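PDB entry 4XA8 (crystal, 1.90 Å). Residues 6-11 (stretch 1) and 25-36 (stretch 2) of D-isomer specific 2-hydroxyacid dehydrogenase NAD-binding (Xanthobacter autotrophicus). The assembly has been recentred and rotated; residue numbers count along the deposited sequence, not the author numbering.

Stretch 1 (6-11) ASGALV
Stretch 2 25-36: ALQAAHPGLDVR

The two stretches meet as neighbouring parallel β-strands, 9-11 and one that includes Val35 and Arg36, whose N-to-C directions differ by 24°. In register, the CA atoms of Ala9 and Asp34, Leu10 and Val35, and Val11 and Arg36 lie 4.7 Å apart; Leu10 pairs with Val35 and Val11 with Arg36. Stretch 2 reaches its strand from a helix that runs through Ala29; His30 leaves helical geometry (phi/psi -139/86) and opens a type II turn through Pro31 (-56/141), closed by Leu33 N donating to His30 O at 2.9 Å. Gly32, at 68/17, takes the positive phi that glycine tolerates best.

Ala6 lies beside this turn. Its CB is 3.8 Å from His30 NE2, approaching the imidazole obliquely, and its N is 3.6 Å from Leu33 CD1. The methyl packs against His30, while the backbone nitrogen lies near Leu33. His30 (chi1 t, chi2 -25°) is steadied by ND1 donating to Pro31 O at 3.2 Å, while Leu33 (-77/137, chi1 t, chi2 p) brings the end of its side chain nearer stretch 1. Ser7, at 63/26, is exposed, poorly ordered and makes no contact.

Gly8 is extended at 177/158; a CB here would point away from stretch 2, so no packing is lost without one. A water joins the two stretches, donating to Gly8 O at 2.6 Å and accepting from Asp34 N at 2.8 Å.

Ala9 (-97/151) is buried, with its CB on the same sheet face as the side chains of Asp34, Val11 and Arg36. The methyl is 3.4 Å from Arg36 NE and lies over one face of the guanidinium. Arg36 (-122/126; chi1 m, chi2 and chi3 t, chi4 -179°) returns along its own strand to Asp34 (-91/116; chi1 t, chi2 5°): Arg36 NH2 forms a salt bridge with Asp34 OD2 at 2.8 Å, and Arg36 NE donates to Asp34 OD2 at 3.1 Å. Alanine thus lets this charged pair pack close to the strand.

Leu10 (-102/134) supplies both direct interstrand hydrogen bonds: Leu10 N donates to Asp34 O at 2.7 Å (165°), and Leu10 O accepts from Arg36 N at 2.7 Å (160°). On the face shared with Val35 (-120/125, chi1 t), the buried leucine (chi1 t, chi2 147°, between wells) places CD2 3.9 Å from Val35 CG1 and CD1 4.2 Å from Leu26 CD1 (Leu26 chi1 m, chi2 t), an apolar sheet-helix link.

Val11 (-109/136, chi1 p) is buried; its β-branch suits an extended strand. Val11 CA approaches Arg36 O at 3.2 Å in a CA-H...O contact. The stretches bury 450 Å², both sides summed.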

# COMPACT_ATOMS: atom_id res chain seq x y z
N ALA A 6 -12.80 -7.43 -39.32
CA ALA A 6 -14.18 -7.89 -39.64
C ALA A 6 -14.71 -7.09 -40.83
O ALA A 6 -15.64 -6.30 -40.69
CB ALA A 6 -15.09 -7.70 -38.43
N SER A 7 -14.10 -7.31 -41.99
CA SER A 7 -14.41 -6.54 -43.19
C SER A 7 -14.07 -5.03 -43.03
O SER A 7 -14.68 -4.19 -43.71
CB SER A 7 -15.88 -6.72 -43.59
N GLY A 8 -13.12 -4.70 -42.16
CA GLY A 8 -12.77 -3.32 -41.85
C GLY A 8 -11.70 -3.21 -40.77
O GLY A 8 -11.52 -4.14 -39.97
N ALA A 9 -10.98 -2.08 -40.72
CA ALA A 9 -9.83 -1.94 -39.81
C ALA A 9 -10.19 -1.23 -38.51
O ALA A 9 -11.13 -0.40 -38.46
CB ALA A 9 -8.69 -1.19 -40.50
N LEU A 10 -9.47 -1.58 -37.45
CA LEU A 10 -9.52 -0.83 -36.21
C LEU A 10 -8.31 0.06 -36.08
O LEU A 10 -7.18 -0.39 -36.28
CB LEU A 10 -9.54 -1.79 -35.01
CG LEU A 10 -9.67 -1.08 -33.66
CD1 LEU A 10 -10.46 -1.93 -32.68
CD2 LEU A 10 -8.28 -0.74 -33.11
N VAL A 11 -8.55 1.31 -35.69
CA VAL A 11 -7.49 2.26 -35.38
C VAL A 11 -7.45 2.52 -33.87
O VAL A 11 -8.49 2.73 -33.25
CB VAL A 11 -7.64 3.62 -36.14
CG1 VAL A 11 -8.86 4.40 -35.67
CG2 VAL A 11 -6.41 4.48 -35.93
N ALA A 25 -3.52 -8.37 -28.24
CA ALA A 25 -4.71 -8.89 -27.59
C ALA A 25 -5.91 -8.94 -28.55
O ALA A 25 -6.64 -9.95 -28.61
CB ALA A 25 -5.04 -8.03 -26.35
N LEU A 26 -6.11 -7.88 -29.31
CA LEU A 26 -7.20 -7.82 -30.29
C LEU A 26 -7.02 -8.85 -31.43
O LEU A 26 -7.95 -9.58 -31.78
CB LEU A 26 -7.30 -6.41 -30.84
CG LEU A 26 -7.91 -5.40 -29.86
CD1 LEU A 26 -7.57 -4.01 -30.37
CD2 LEU A 26 -9.41 -5.59 -29.74
N GLN A 27 -5.81 -8.97 -31.95
CA GLN A 27 -5.53 -9.96 -32.99
C GLN A 27 -5.49 -11.40 -32.47
O GLN A 27 -5.69 -12.30 -33.25
CB GLN A 27 -4.25 -9.60 -33.74
CG GLN A 27 -4.48 -8.40 -34.63
CD GLN A 27 -3.23 -7.93 -35.37
OE1 GLN A 27 -2.11 -8.34 -35.07
NE2 GLN A 27 -3.43 -7.04 -36.32
N ALA A 28 -5.26 -11.60 -31.18
CA ALA A 28 -5.40 -12.93 -30.55
C ALA A 28 -6.86 -13.33 -30.52
O ALA A 28 -7.22 -14.44 -30.96
CB ALA A 28 -4.80 -12.95 -29.13
N ALA A 29 -7.69 -12.43 -30.02
CA ALA A 29 -9.13 -12.58 -29.94
C ALA A 29 -9.84 -12.59 -31.31
O ALA A 29 -10.89 -13.22 -31.44
CB ALA A 29 -9.70 -11.47 -29.09
N HIS A 30 -9.30 -11.91 -32.32
CA HIS A 30 -9.89 -11.94 -33.67
C HIS A 30 -8.75 -12.01 -34.69
O HIS A 30 -8.29 -10.96 -35.17
CB HIS A 30 -10.76 -10.69 -33.91
CG HIS A 30 -11.53 -10.71 -35.20
ND1 HIS A 30 -11.14 -11.44 -36.31
CD2 HIS A 30 -12.65 -10.05 -35.58
CE1 HIS A 30 -12.01 -11.26 -37.29
NE2 HIS A 30 -12.93 -10.41 -36.87
N PRO A 31 -8.27 -13.25 -35.01
CA PRO A 31 -7.15 -13.36 -35.94
C PRO A 31 -7.46 -12.68 -37.26
O PRO A 31 -8.59 -12.72 -37.73
CB PRO A 31 -6.96 -14.89 -36.09
CG PRO A 31 -7.47 -15.46 -34.82
CD PRO A 31 -8.63 -14.55 -34.44
N GLY A 32 -6.46 -12.00 -37.83
CA GLY A 32 -6.68 -11.27 -39.07
C GLY A 32 -7.58 -10.06 -38.94
O GLY A 32 -8.09 -9.57 -39.94
N LEU A 33 -7.80 -9.57 -37.72
CA LEU A 33 -8.43 -8.25 -37.58
C LEU A 33 -7.29 -7.29 -37.88
O LEU A 33 -6.17 -7.52 -37.43
CB LEU A 33 -8.98 -8.00 -36.17
CG LEU A 33 -9.48 -6.58 -35.85
CD1 LEU A 33 -10.70 -6.24 -36.66
CD2 LEU A 33 -9.79 -6.38 -34.37
N ASP A 34 -7.57 -6.24 -38.65
CA ASP A 34 -6.56 -5.25 -39.04
C ASP A 34 -6.58 -4.15 -38.00
O ASP A 34 -7.59 -3.46 -37.85
CB ASP A 34 -6.93 -4.68 -40.42
CG ASP A 34 -5.84 -3.78 -41.00
OD1 ASP A 34 -4.75 -3.65 -40.42
OD2 ASP A 34 -6.09 -3.23 -42.09
N VAL A 35 -5.48 -4.00 -37.29
CA VAL A 35 -5.36 -3.08 -36.19
C VAL A 35 -4.24 -2.16 -36.60
O VAL A 35 -3.14 -2.62 -36.94
CB VAL A 35 -4.99 -3.75 -34.84
CG1 VAL A 35 -4.94 -2.72 -33.71
CG2 VAL A 35 -5.96 -4.85 -34.46
N ARG A 36 -4.53 -0.87 -36.58
CA ARG A 36 -3.58 0.12 -36.98
C ARG A 36 -3.39 1.07 -35.81
O ARG A 36 -4.37 1.63 -35.27
CB ARG A 36 -4.10 0.86 -38.19
CG ARG A 36 -4.49 -0.07 -39.33
CD ARG A 36 -5.10 0.71 -40.47
NE ARG A 36 -5.57 -0.21 -41.49
CZ ARG A 36 -6.13 0.15 -42.64
NH1 ARG A 36 -6.32 1.44 -42.94
NH2 ARG A 36 -6.50 -0.79 -43.49
O HOH W 1 -9.80 -6.06 -40.34